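Local coordinates for uncharacterized protein (Bacteroides uniformis ATCC 8492, PDB 4Q68), which is probably a cell-wall amidase of the NlpC/P60 superfamily that cleaves the N-acetylmuramoyl-L-alanine bond in peptidoglycan fragments, at residues V17-H22 against V204-T209; V39-L44 against V188-I193; R75-K80 against S86-I91; I95-G98 against G102-Q105; H156-A161 against L168-D173. All coordinates share one frame; numbering follows the deposited sequence. Where two conformers were deposited one is given.

Contact 1: residues V17-H22 against V204-T209; sequences VPYVAH and VHASST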
# COMPACT_ATOMS: atom_id res chain seq x y z
N VAL A 17 1.78 0.01 -17.66
CA VAL A 17 0.51 0.69 -17.43
C VAL A 17 0.81 2.11 -16.95
O VAL A 17 1.64 2.30 -16.06
CB VAL A 17 -0.35 -0.07 -16.41
CG1 VAL A 17 -1.57 0.76 -15.99
CG2 VAL A 17 -0.81 -1.40 -17.01
N PRO A 18 0.13 3.12 -17.52
CA PRO A 18 0.42 4.49 -17.11
C PRO A 18 0.10 4.82 -15.65
O PRO A 18 -0.87 4.32 -15.08
CB PRO A 18 -0.45 5.34 -18.05
CG PRO A 18 -0.64 4.48 -19.28
CD PRO A 18 -0.73 3.09 -18.73
N TYR A 19 0.93 5.68 -15.09
CA TYR A 19 0.69 6.28 -13.79
C TYR A 19 -0.25 7.47 -13.95
O TYR A 19 0.02 8.39 -14.73
CB TYR A 19 2.01 6.77 -13.19
CG TYR A 19 1.87 7.27 -11.78
CD1 TYR A 19 1.32 8.51 -11.50
CD2 TYR A 19 2.28 6.49 -10.71
CE1 TYR A 19 1.18 8.96 -10.19
CE2 TYR A 19 2.15 6.93 -9.39
CZ TYR A 19 1.59 8.17 -9.15
OH TYR A 19 1.44 8.63 -7.86
N VAL A 20 -1.35 7.47 -13.19
CA VAL A 20 -2.26 8.60 -13.14
C VAL A 20 -2.71 8.75 -11.70
O VAL A 20 -3.17 7.79 -11.09
CB VAL A 20 -3.49 8.40 -14.05
CG1 VAL A 20 -4.40 9.62 -13.98
CG2 VAL A 20 -3.07 8.15 -15.48
N ALA A 21 -2.56 9.95 -11.16
CA ALA A 21 -3.00 10.27 -9.82
C ALA A 21 -4.51 10.49 -9.75
O ALA A 21 -5.14 10.89 -10.72
CB ALA A 21 -2.28 11.50 -9.31
N HIS A 22 -5.06 10.24 -8.57
CA HIS A 22 -6.44 10.63 -8.22
C HIS A 22 -7.52 9.88 -8.99
O HIS A 22 -8.65 10.37 -9.13
CB HIS A 22 -6.65 12.15 -8.38
CG HIS A 22 -5.48 12.98 -7.92
ND1 HIS A 22 -4.98 12.90 -6.63
CD2 HIS A 22 -4.73 13.89 -8.56
CE1 HIS A 22 -3.96 13.73 -6.51
NE2 HIS A 22 -3.79 14.35 -7.67
N VAL A 204 8.64 -3.75 -8.07
CA VAL A 204 7.67 -3.51 -9.13
C VAL A 204 6.69 -2.49 -8.56
O VAL A 204 6.07 -2.73 -7.53
CB VAL A 204 6.95 -4.81 -9.55
CG1 VAL A 204 5.86 -4.51 -10.55
CG2 VAL A 204 7.96 -5.78 -10.11
N HIS A 205 6.57 -1.33 -9.19
CA HIS A 205 5.79 -0.26 -8.61
C HIS A 205 5.36 0.75 -9.65
O HIS A 205 5.94 0.86 -10.73
CB HIS A 205 6.59 0.43 -7.48
CG HIS A 205 7.77 1.22 -7.95
ND1 HIS A 205 7.90 2.55 -7.68
CD2 HIS A 205 8.86 0.87 -8.68
CE1 HIS A 205 9.01 3.01 -8.20
NE2 HIS A 205 9.62 2.01 -8.82
N ALA A 206 4.31 1.49 -9.31
CA ALA A 206 3.83 2.59 -10.13
C ALA A 206 4.66 3.82 -9.80
O ALA A 206 4.58 4.36 -8.69
CB ALA A 206 2.36 2.85 -9.91
N SER A 207 5.46 4.24 -10.78
CA SER A 207 6.43 5.32 -10.62
C SER A 207 5.87 6.61 -11.22
O SER A 207 5.63 6.69 -12.41
CB SER A 207 7.73 4.96 -11.35
OG SER A 207 8.56 6.11 -11.46
N SER A 208 5.68 7.63 -10.38
CA SER A 208 5.22 8.93 -10.88
C SER A 208 6.27 9.58 -11.79
O SER A 208 5.91 10.28 -12.74
CB SER A 208 4.85 9.87 -9.74
OG SER A 208 5.96 10.16 -8.92
N THR A 209 7.55 9.36 -11.52
CA THR A 209 8.62 9.95 -12.32
C THR A 209 8.69 9.30 -13.71
O THR A 209 8.81 10.00 -14.72
CB THR A 209 9.98 9.81 -11.62
OG1 THR A 209 9.87 10.28 -10.27
CG2 THR A 209 11.04 10.60 -12.35
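Tyr-19 lays its ring over Ser-208, and this one aromatic side chain carries the whole contact. Ser-208 CB stands 3.9 Å from the centroid of the Tyr-19 ring and only 17° off its normal, which is the geometry of a CH-pi contact, and Ser-208 N lies over the same face, 3.6 Å from Tyr-19 CD2. The rim is met by a different residue: Ala-206 O approaches Tyr-19 CE2 at 3.6 Å near the ring plane. Beside it, Ala-206 CB packs on Tyr-19 CD2 at 3.7 Å. The swing that brings the ring across to the strand end comes from a first torsion of -173°, with CG trans to the backbone N. No hydrogen bond joins the two segments. Were Tyr-19 an alanine, the backbone of Ser-207 and Ser-208 would probably lose its aromatic cover and Ala-206 CB its neighbour. In the second shell, Ser-207 OG accepts from Asp-210 N, and the backbone of Tyr-19 is hydrogen-bonded to Lys-211. The loop 17-22 thus lies along the end of strand 200-207, close to strand 212-215, where Ala-206 also touches Val-213, and Tyr-19 leans on Asp-40 just ahead of helix 41-53.

Contact 2: residues V39-L44 against V188-I193; sequences VDCTTL and VAHMGI. With NAG (2-acetamido-2-deoxy-beta-D-glucopyranose), chain B.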
# COMPACT_ATOMS: atom_id res chain seq x y z
N VAL A 39 -3.07 3.80 -13.01
CA VAL A 39 -2.86 3.41 -11.62
C VAL A 39 -1.95 4.38 -10.89
O VAL A 39 -1.19 5.12 -11.51
CB VAL A 39 -2.28 1.97 -11.52
CG1 VAL A 39 -3.19 0.98 -12.22
CG2 VAL A 39 -0.87 1.90 -12.06
N ASP A 40 -2.02 4.33 -9.56
CA ASP A 40 -0.99 4.92 -8.73
C ASP A 40 -0.35 3.82 -7.89
O ASP A 40 -0.63 2.65 -8.09
CB ASP A 40 -1.52 6.12 -7.93
CG ASP A 40 -2.58 5.74 -6.92
OD1 ASP A 40 -2.50 4.65 -6.34
OD2 ASP A 40 -3.49 6.58 -6.70
N CYS A 41 0.55 4.17 -7.00
CA CYS A 41 1.31 3.11 -6.32
C CYS A 41 0.42 2.22 -5.46
O CYS A 41 0.69 1.02 -5.34
CB CYS A 41 2.49 3.65 -5.50
SG CYS A 41 2.06 4.65 -4.08
N THR A 42 -0.65 2.79 -4.90
CA THR A 42 -1.53 2.06 -4.02
C THR A 42 -2.58 1.29 -4.82
O THR A 42 -2.84 0.12 -4.54
CB THR A 42 -2.12 3.00 -2.97
OG1 THR A 42 -1.05 3.55 -2.19
CG2 THR A 42 -3.06 2.28 -2.03
N THR A 43 -3.19 1.93 -5.82
CA THR A 43 -4.18 1.18 -6.58
C THR A 43 -3.55 -0.00 -7.30
O THR A 43 -4.18 -1.05 -7.42
CB THR A 43 -5.05 2.02 -7.54
OG1 THR A 43 -4.28 2.47 -8.65
CG2 THR A 43 -5.70 3.21 -6.85
N LEU A 44 -2.30 0.12 -7.76
CA LEU A 44 -1.62 -1.02 -8.38
C LEU A 44 -1.61 -2.20 -7.41
O LEU A 44 -1.98 -3.32 -7.76
CB LEU A 44 -0.19 -0.67 -8.76
CG LEU A 44 0.63 -1.87 -9.22
CD1 LEU A 44 0.10 -2.49 -10.49
CD2 LEU A 44 2.06 -1.43 -9.43
N VAL A 188 3.25 6.16 5.80
CA VAL A 188 3.74 5.49 4.60
C VAL A 188 3.59 6.43 3.42
O VAL A 188 2.59 7.13 3.31
CB VAL A 188 2.96 4.18 4.36
CG1 VAL A 188 3.16 3.64 2.95
CG2 VAL A 188 3.33 3.15 5.40
N ALA A 189 4.60 6.44 2.54
CA ALA A 189 4.64 7.33 1.38
C ALA A 189 4.52 6.63 0.03
O ALA A 189 4.22 7.30 -0.95
CB ALA A 189 5.92 8.13 1.38
N HIS A 190 4.79 5.33 -0.06
CA HIS A 190 4.87 4.66 -1.36
C HIS A 190 4.71 3.16 -1.10
O HIS A 190 4.93 2.70 0.02
CB HIS A 190 6.22 4.96 -2.02
CG HIS A 190 6.28 4.69 -3.49
ND1 HIS A 190 5.70 5.52 -4.41
CD2 HIS A 190 6.86 3.69 -4.18
CE1 HIS A 190 5.92 5.03 -5.62
NE2 HIS A 190 6.63 3.93 -5.50
N MSE A 191 4.32 2.43 -2.14
CA MSE A 191 4.17 0.98 -2.06
C MSE A 191 4.62 0.32 -3.35
O MSE A 191 4.67 0.96 -4.40
CB MSE A 191 2.71 0.59 -1.86
CG MSE A 191 2.01 1.27 -0.72
SE MSE A 191 0.25 0.53 -0.41
CE MSE A 191 0.73 -1.10 0.48
N GLY A 192 4.92 -0.97 -3.27
CA GLY A 192 5.19 -1.76 -4.43
C GLY A 192 5.25 -3.24 -4.07
O GLY A 192 4.89 -3.63 -2.96
N ILE A 193 5.69 -4.04 -5.03
CA ILE A 193 5.75 -5.49 -4.91
C ILE A 193 7.21 -5.94 -5.02
O ILE A 193 7.93 -5.53 -5.95
CB ILE A 193 4.90 -6.15 -6.04
CG1 ILE A 193 3.45 -5.64 -6.00
CG2 ILE A 193 4.96 -7.66 -5.95
CD1 ILE A 193 2.71 -5.99 -4.74
C1 NAG B . -3.22 7.13 -1.02
C2 NAG B . -4.23 8.08 -0.38
C3 NAG B . -5.66 7.56 -0.53
C4 NAG B . -5.93 7.06 -1.95
C5 NAG B . -4.80 6.19 -2.48
C6 NAG B . -5.06 5.82 -3.93
C7 NAG B . -3.45 9.49 1.47
C8 NAG B . -3.20 9.63 2.94
N2 NAG B . -3.92 8.32 1.03
O1 NAG B . -1.97 7.75 -0.99
O3 NAG B . -6.53 8.64 -0.28
O4 NAG B . -7.16 6.38 -2.01
O5 NAG B . -3.57 6.88 -2.37
O6 NAG B . -5.14 6.97 -4.72
O7 NAG B . -3.20 10.45 0.76
O HOH W 1 3.18 0.46 -6.68
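Cys-41, at the start of helix 41-53, presses against strand 188-197 and has the largest surface buried here. Its CB sits over one face of the His-190 imidazole, 4.0 Å from the ring centroid and 24° off the normal, and touches Met-191 O at 3.6 Å. Cys-41 SG meets the same ring obliquely, 4.2 Å from its centroid; a first torsion of 66° places the sulfur between the backbone N and the carbonyl carbon, on the side of His-190 ND1. Such a cysteine at a helix N-terminus, faced by a strand histidine, is consistent with the catalytic Cys-His pair of NlpC/P60 enzymes; His-190 NE2 is hydrogen-bonded to ND1 of His-205, which may take the place of the family's third, polar residue. Met-191, built as selenomethionine, bends at its last torsion and crosses Thr-42 obliquely, SE packing against OG1 at 3.7 Å. One water donates to both Cys-41 O and Met-191 O, tying helix to strand where no direct hydrogen bond does. Asp-40 and Thr-43 form a capping box, Thr-43 N donating to Asp-40 OD1 at 2.9 Å and Asp-40 N to Thr-43 OG1, while Asp-40 OD2 lies 2.6 Å from O6 of the NAG.

Contact 3: residues R75-K80 against S86-I91; sequences RYRDGK and SRLHYI. With NAG (2-acetamido-2-deoxy-beta-D-glucopyranose), chain B.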
# COMPACT_ATOMS: atom_id res chain seq x y z
N ARG A 75 -9.93 -2.46 -0.11
CA ARG A 75 -9.88 -1.00 -0.18
C ARG A 75 -10.67 -0.32 0.93
O ARG A 75 -10.34 0.81 1.30
CB ARG A 75 -10.37 -0.55 -1.57
CG ARG A 75 -10.45 0.96 -1.72
CD ARG A 75 -10.72 1.38 -3.14
NE ARG A 75 -9.61 1.05 -4.01
CZ ARG A 75 -9.69 0.98 -5.33
NH1 ARG A 75 -10.83 1.27 -5.96
NH2 ARG A 75 -8.61 0.62 -6.03
N TYR A 76 -11.72 -0.97 1.43
CA TYR A 76 -12.64 -0.40 2.40
C TYR A 76 -12.56 -1.12 3.72
O TYR A 76 -12.35 -2.34 3.79
CB TYR A 76 -14.08 -0.43 1.86
CG TYR A 76 -14.21 0.46 0.65
CD1 TYR A 76 -14.40 1.83 0.79
CD2 TYR A 76 -14.08 -0.05 -0.64
CE1 TYR A 76 -14.45 2.67 -0.30
CE2 TYR A 76 -14.14 0.78 -1.74
CZ TYR A 76 -14.33 2.13 -1.57
OH TYR A 76 -14.37 2.94 -2.68
N ARG A 77 -12.78 -0.36 4.79
CA ARG A 77 -12.76 -0.89 6.15
C ARG A 77 -13.79 -2.00 6.30
O ARG A 77 -15.00 -1.76 6.15
CB ARG A 77 -13.03 0.26 7.11
CG ARG A 77 -12.98 -0.07 8.60
CD ARG A 77 -13.12 1.21 9.48
NE ARG A 77 -11.97 2.09 9.27
CZ ARG A 77 -11.94 3.20 8.53
NH1 ARG A 77 -13.05 3.67 7.96
NH2 ARG A 77 -10.81 3.85 8.35
N ASP A 78 -13.32 -3.21 6.55
CA ASP A 78 -14.17 -4.41 6.63
C ASP A 78 -15.02 -4.61 5.38
O ASP A 78 -16.07 -5.24 5.42
CB ASP A 78 -15.03 -4.38 7.89
CG ASP A 78 -14.19 -4.36 9.14
OD1 ASP A 78 -13.09 -4.97 9.18
OD2 ASP A 78 -14.63 -3.71 10.11
N GLY A 79 -14.56 -4.09 4.24
CA GLY A 79 -15.27 -4.25 2.99
C GLY A 79 -16.58 -3.51 2.86
O GLY A 79 -17.34 -3.80 1.95
N LYS A 80 -16.83 -2.56 3.76
CA LYS A 80 -18.10 -1.85 3.78
C LYS A 80 -17.92 -0.45 3.23
O LYS A 80 -17.20 0.38 3.79
CB LYS A 80 -18.68 -1.81 5.20
CG LYS A 80 -19.00 -3.18 5.79
CD LYS A 80 -19.50 -3.06 7.23
CE LYS A 80 -19.53 -4.42 7.93
NZ LYS A 80 -20.04 -4.33 9.32
N SER A 86 -14.58 5.75 4.65
CA SER A 86 -14.52 4.29 4.75
C SER A 86 -13.39 3.69 3.91
O SER A 86 -13.03 2.53 4.10
CB SER A 86 -15.85 3.64 4.34
OG SER A 86 -16.14 3.81 2.96
N ARG A 87 -12.86 4.45 2.96
CA ARG A 87 -11.70 4.01 2.19
C ARG A 87 -10.49 4.03 3.11
O ARG A 87 -10.32 4.95 3.91
CB ARG A 87 -11.46 4.93 0.99
CG ARG A 87 -10.72 4.25 -0.13
CD ARG A 87 -10.12 5.20 -1.13
NE ARG A 87 -11.12 6.11 -1.70
CZ ARG A 87 -10.82 7.24 -2.31
NH1 ARG A 87 -9.55 7.61 -2.46
NH2 ARG A 87 -11.79 8.03 -2.77
N LEU A 88 -9.62 3.02 3.00
CA LEU A 88 -8.48 2.88 3.90
C LEU A 88 -7.29 3.70 3.40
O LEU A 88 -6.28 3.19 2.91
CB LEU A 88 -8.15 1.40 4.06
CG LEU A 88 -9.24 0.63 4.78
CD1 LEU A 88 -9.18 -0.86 4.45
CD2 LEU A 88 -9.16 0.84 6.28
N HIS A 89 -7.42 5.01 3.57
CA HIS A 89 -6.44 5.97 3.07
C HIS A 89 -5.06 5.79 3.68
O HIS A 89 -4.06 5.94 2.99
CB HIS A 89 -6.88 7.39 3.37
CG HIS A 89 -8.18 7.75 2.74
ND1 HIS A 89 -8.30 7.91 1.38
CD2 HIS A 89 -9.41 7.94 3.27
CE1 HIS A 89 -9.56 8.21 1.11
NE2 HIS A 89 -10.25 8.23 2.23
N TYR A 90 -5.00 5.52 4.98
CA TYR A 90 -3.73 5.36 5.66
C TYR A 90 -3.29 3.90 5.59
O TYR A 90 -4.06 3.00 5.94
CB TYR A 90 -3.81 5.83 7.10
CG TYR A 90 -3.99 7.31 7.27
CD1 TYR A 90 -2.99 8.19 6.88
CD2 TYR A 90 -5.14 7.83 7.85
CE1 TYR A 90 -3.13 9.55 7.08
CE2 TYR A 90 -5.27 9.19 8.06
CZ TYR A 90 -4.26 10.05 7.69
OH TYR A 90 -4.33 11.40 7.93
N ILE A 91 -2.05 3.68 5.18
CA ILE A 91 -1.60 2.32 4.98
C ILE A 91 -1.53 1.53 6.28
O ILE A 91 -1.81 0.34 6.27
CB ILE A 91 -0.32 2.29 4.13
CG1 ILE A 91 -0.58 2.96 2.77
CG2 ILE A 91 0.17 0.85 3.94
CD1 ILE A 91 -1.84 2.47 2.03
C1 NAG B . -3.22 7.13 -1.02
C2 NAG B . -4.23 8.08 -0.38
C3 NAG B . -5.66 7.56 -0.53
C4 NAG B . -5.93 7.06 -1.95
C5 NAG B . -4.80 6.19 -2.48
C6 NAG B . -5.06 5.82 -3.93
C7 NAG B . -3.45 9.49 1.47
C8 NAG B . -3.20 9.63 2.94
N2 NAG B . -3.92 8.32 1.03
O1 NAG B . -1.97 7.75 -0.99
O3 NAG B . -6.53 8.64 -0.28
O4 NAG B . -7.16 6.38 -2.01
O5 NAG B . -3.57 6.88 -2.37
O6 NAG B . -5.14 6.97 -4.72
O7 NAG B . -3.20 10.45 0.76
O HOH W 2 -10.17 6.15 6.37
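Tyr-76 and Arg-87 form a lone antiparallel bridge within the loop between helices 64-75 and 91-100. This non-hydrogen-bonded pair is framed by two nearly straight bonds, Leu-88 N to Arg-75 O at 2.9 Å (163° at the hydrogen) and Arg-77 N to Ser-86 O at 3.0 Å (167°). Arg-75 and Arg-87, each with CG opposite its backbone N, run side by side, CG to CG 3.7 Å, guanidinium planes 67° apart; their ends find separate partners, Glu-46 and the carbonyl of Val-33 for Arg-75, Glu-25 and Glu-30 for Arg-87. Ser-86 OG, hydrogen-bonded to Gly-83 O and Asp-82 N, meets the Tyr-76 ring edge 3.4 Å from CD1. Leu-88 CD2 lies over one face of the Arg-77 guanidinium, whose NH2 salt-bridges Asp-93 and shares a water with Arg-87 O. Arg-87 NH1 donates to NAG O4 at 2.7 Å and His-89 ND1 to NAG O3. The bonding is that of an isolated beta bridge with an inverse gamma turn centred on Leu-88.

Contact 4: residues I95-G98 against G102-Q105; sequences INNG and GFLQ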
# COMPACT_ATOMS: atom_id res chain seq x y z
N ILE A 95 -3.31 -2.04 6.32
CA ILE A 95 -2.65 -3.23 6.82
C ILE A 95 -3.50 -3.87 7.91
O ILE A 95 -3.74 -5.08 7.89
CB ILE A 95 -1.25 -2.88 7.35
CG1 ILE A 95 -0.33 -2.49 6.20
CG2 ILE A 95 -0.67 -4.06 8.17
CD1 ILE A 95 0.96 -1.81 6.64
N ASN A 96 -3.95 -3.08 8.87
CA ASN A 96 -4.75 -3.63 9.97
C ASN A 96 -6.01 -4.31 9.44
O ASN A 96 -6.41 -5.35 9.94
CB ASN A 96 -5.15 -2.53 10.96
CG ASN A 96 -3.97 -1.97 11.71
OD1 ASN A 96 -2.89 -2.54 11.70
ND2 ASN A 96 -4.18 -0.83 12.35
N ASN A 97 -6.64 -3.72 8.44
CA ASN A 97 -7.82 -4.32 7.82
C ASN A 97 -7.50 -5.70 7.25
O ASN A 97 -8.27 -6.64 7.44
CB ASN A 97 -8.34 -3.38 6.73
CG ASN A 97 -9.52 -3.93 5.98
OD1 ASN A 97 -10.60 -4.13 6.55
ND2 ASN A 97 -9.34 -4.16 4.69
N GLY A 98 -6.39 -5.82 6.54
CA GLY A 98 -6.01 -7.10 5.97
C GLY A 98 -5.62 -8.13 7.01
O GLY A 98 -5.94 -9.30 6.86
N GLY A 102 -7.93 -11.43 7.69
CA GLY A 102 -7.33 -12.71 7.35
C GLY A 102 -6.62 -12.84 6.03
O GLY A 102 -6.23 -13.94 5.67
N PHE A 103 -6.45 -11.74 5.29
CA PHE A 103 -5.82 -11.82 3.98
C PHE A 103 -4.44 -11.19 3.87
O PHE A 103 -3.84 -11.23 2.80
CB PHE A 103 -6.77 -11.33 2.86
CG PHE A 103 -7.19 -9.88 2.98
CD1 PHE A 103 -6.39 -8.86 2.50
CD2 PHE A 103 -8.40 -9.54 3.55
CE1 PHE A 103 -6.78 -7.54 2.59
CE2 PHE A 103 -8.80 -8.22 3.64
CZ PHE A 103 -7.98 -7.22 3.16
N LEU A 104 -3.92 -10.64 4.97
CA LEU A 104 -2.54 -10.20 5.06
C LEU A 104 -1.88 -10.71 6.33
O LEU A 104 -2.52 -10.80 7.37
CB LEU A 104 -2.42 -8.67 5.10
CG LEU A 104 -2.78 -7.87 3.86
CD1 LEU A 104 -2.63 -6.39 4.17
CD2 LEU A 104 -1.93 -8.25 2.68
N GLN A 105 -0.59 -10.98 6.20
CA GLN A 105 0.30 -11.20 7.33
C GLN A 105 1.30 -10.06 7.40
O GLN A 105 1.80 -9.60 6.38
CB GLN A 105 1.08 -12.51 7.17
CG GLN A 105 0.24 -13.72 7.34
CD GLN A 105 0.91 -15.00 6.86
OE1 GLN A 105 1.83 -14.97 6.05
NE2 GLN A 105 0.43 -16.12 7.36
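A Schellman motif ends helix 91-100, and the chain folds back over Gly-98 before entering strand 104-106. Gly-98 O takes two backbone donors: Phe-103 N at 2.9 Å, lying in the carbonyl plane, and Leu-104 N at 3.1 Å, which comes from 70° out of that plane, not on a lone pair. Gly-102, with positive phi, is the C-prime residue. Phe-103 then lies flat on the helix, one ring face against Gly-98 CA, 3.6 Å from CA to the ring centroid and 20° off the normal, a CH-pi contact. At the ring's rim Asn-97 ND2 stands 3.7 Å from Phe-103 CZ, the amide turned 75° to the ring, and is hydrogen-bonded to Lys-73 O. Leu-104 CB and CD1 cover the flank of Gly-98, so close that a beta carbon on that residue would fall 2.4 Å from Leu-104 CD1. Were Phe-103 replaced by an alanine, Gly-98 CA would probably lose its aromatic lid, leaving a gap toward Lys-73 and Ile-74 of helix 64-75. Leu-104 meets Leu-49 of helix 41-53. A 6-to-1 bond from Phe-103 N, a 5-to-2 bond from Gly-102 N and a left-handed glycine at C-prime are characteristic of a Schellman motif.

Contact 5: residues H156-A161 against L168-D173; sequences HYLPKA and LPWIKD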
# COMPACT_ATOMS: atom_id res chain seq x y z
N HIS A 156 6.13 -2.73 13.73
CA HIS A 156 7.48 -3.10 13.37
C HIS A 156 7.80 -2.64 11.97
O HIS A 156 6.94 -2.63 11.09
CB HIS A 156 7.64 -4.60 13.47
CG HIS A 156 7.54 -5.12 14.86
ND1 HIS A 156 8.58 -5.76 15.48
CD2 HIS A 156 6.53 -5.10 15.76
CE1 HIS A 156 8.23 -6.10 16.70
NE2 HIS A 156 6.99 -5.70 16.91
N TYR A 157 9.05 -2.26 11.75
CA TYR A 157 9.49 -1.87 10.42
C TYR A 157 10.96 -2.21 10.30
O TYR A 157 11.64 -2.46 11.30
CB TYR A 157 9.24 -0.37 10.14
CG TYR A 157 10.23 0.57 10.80
CD1 TYR A 157 10.32 0.67 12.17
CD2 TYR A 157 11.09 1.33 10.04
CE1 TYR A 157 11.26 1.49 12.77
CE2 TYR A 157 12.03 2.16 10.64
CZ TYR A 157 12.11 2.23 12.01
OH TYR A 157 13.05 3.04 12.62
N LEU A 158 11.47 -2.21 9.07
CA LEU A 158 12.87 -2.44 8.80
C LEU A 158 13.49 -1.09 8.42
O LEU A 158 13.16 -0.54 7.37
CB LEU A 158 13.02 -3.42 7.63
CG LEU A 158 14.47 -3.80 7.30
CD1 LEU A 158 15.11 -4.64 8.41
CD2 LEU A 158 14.52 -4.54 5.98
N PRO A 159 14.38 -0.54 9.27
CA PRO A 159 15.06 0.71 8.90
C PRO A 159 15.85 0.53 7.62
O PRO A 159 16.44 -0.53 7.38
CB PRO A 159 15.98 0.98 10.09
CG PRO A 159 15.35 0.23 11.23
CD PRO A 159 14.79 -1.02 10.61
N LYS A 160 15.91 1.58 6.81
CA LYS A 160 16.50 1.42 5.49
C LYS A 160 17.96 1.00 5.50
O LYS A 160 18.37 0.26 4.59
CB LYS A 160 16.28 2.66 4.63
CG LYS A 160 16.96 3.91 5.07
CD LYS A 160 16.60 4.96 4.06
CE LYS A 160 17.14 6.30 4.40
NZ LYS A 160 16.59 7.34 3.49
N ALA A 161 18.74 1.38 6.50
CA ALA A 161 20.14 0.96 6.55
C ALA A 161 20.30 -0.55 6.75
O ALA A 161 21.37 -1.08 6.47
CB ALA A 161 20.90 1.72 7.61
N LEU A 168 16.68 -9.74 2.04
CA LEU A 168 16.82 -10.58 3.21
C LEU A 168 16.00 -11.82 2.97
O LEU A 168 14.97 -11.74 2.30
CB LEU A 168 16.32 -9.86 4.47
CG LEU A 168 17.12 -8.64 4.91
CD1 LEU A 168 16.38 -7.86 5.98
CD2 LEU A 168 18.52 -9.03 5.39
N PRO A 169 16.40 -12.96 3.55
CA PRO A 169 15.71 -14.20 3.19
C PRO A 169 14.25 -14.28 3.62
O PRO A 169 13.51 -15.11 3.09
CB PRO A 169 16.56 -15.28 3.87
CG PRO A 169 17.30 -14.58 4.94
CD PRO A 169 17.56 -13.21 4.42
N TRP A 170 13.83 -13.43 4.56
CA TRP A 170 12.44 -13.39 4.98
C TRP A 170 11.57 -12.43 4.16
O TRP A 170 10.38 -12.36 4.39
CB TRP A 170 12.35 -13.09 6.47
CG TRP A 170 13.05 -11.87 6.95
CD1 TRP A 170 14.28 -11.82 7.52
CD2 TRP A 170 12.53 -10.54 6.99
NE1 TRP A 170 14.58 -10.53 7.89
CE2 TRP A 170 13.53 -9.73 7.57
CE3 TRP A 170 11.33 -9.95 6.58
CZ2 TRP A 170 13.35 -8.36 7.78
CZ3 TRP A 170 11.16 -8.59 6.79
CH2 TRP A 170 12.16 -7.81 7.38
N ILE A 171 12.18 -11.69 3.23
CA ILE A 171 11.44 -10.90 2.25
C ILE A 171 11.40 -11.75 0.99
O ILE A 171 12.46 -12.15 0.49
CB ILE A 171 12.09 -9.54 1.97
CG1 ILE A 171 12.20 -8.74 3.26
CG2 ILE A 171 11.30 -8.81 0.89
CD1 ILE A 171 13.03 -7.48 3.15
N LYS A 172 10.20 -12.02 0.48
CA LYS A 172 10.01 -12.95 -0.62
C LYS A 172 9.38 -12.28 -1.85
O LYS A 172 8.63 -11.29 -1.73
CB LYS A 172 9.12 -14.09 -0.14
CG LYS A 172 9.75 -14.84 1.02
CD LYS A 172 8.98 -16.03 1.51
CE LYS A 172 9.66 -16.63 2.75
NZ LYS A 172 11.13 -16.73 2.55
N ASP A 173 9.65 -12.84 -3.02
CA ASP A 173 8.96 -12.44 -4.23
C ASP A 173 7.47 -12.34 -3.96
O ASP A 173 6.86 -13.23 -3.36
CB ASP A 173 9.16 -13.48 -5.33
CG ASP A 173 10.45 -13.32 -6.10
OD1 ASP A 173 10.98 -12.20 -6.16
OD2 ASP A 173 10.93 -14.34 -6.67
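Leu-158 and Leu-168 meet tip to tip, CD2 to CD1 at 3.8 Å, and apolar contact is all that passes between these two segments. The backbones stay well apart, the nearest CA atoms, those of Leu-158 and Leu-168, being 10.6 Å from each other, so the long reach of the side chains does the joining. For Leu-158 that reach follows from a first torsion of -177°, which carries CG toward the loop, while the second, 68°, divides its two methyls between separate partners. CD2 turns to Leu-168 and, at 4.3 Å, to Ile-171 CD1; CD1 instead comes to the edge of the Trp-170 indole, near its plane, 4.2 Å from CZ2. This cluster forms where short strand 158-159 faces the loop leading into strand 176-181, both strands pairing with strand 230-238 of the main antiparallel sheet. Ring packing within the loop adds to it: Leu-168 CB and Ile-171 CG1 sit over one face of the Trp-170 indole, each displaced toward the rim, and Trp-170 also touches Val-107, Thr-108 and Met-111 of helix 107-111. Polar bonds shape the loop rather than bridge the segments. A type I turn runs from Leu-168 to Ile-171, closed by Ile-171 N to Leu-168 O at 2.9 Å. Lys-172 NZ curls back to Pro-169 O, also at 2.9 Å, and Ile-171 O accepts from Tyr-196 OH.

In the fold
Contacts 1 and 2 lie closest together, their centres about 8 Å apart, on the neighbouring strands 200-207 and 188-197; the backbones of Val-204 and Ile-193 are hydrogen-bonded between these strands, and the pairing is consistent with a shared active-site region. Contact 3 touches contact 2 where Ile-91 packs on Met-191 and Val-188, and both reach the NAG. Contact 4 follows at about 11 Å from contact 3, Asn-97 OD1 accepting from Asp-78 N. Contact 5 lies about 17 Å from contact 2 and 25 Å from contact 3 between centres. Along the chain, contacts 3, 4 and 5 come in series within the span of contact 2, itself within that of contact 1. Contacts 1, 2, 4 and 5 reach one antiparallel sheet.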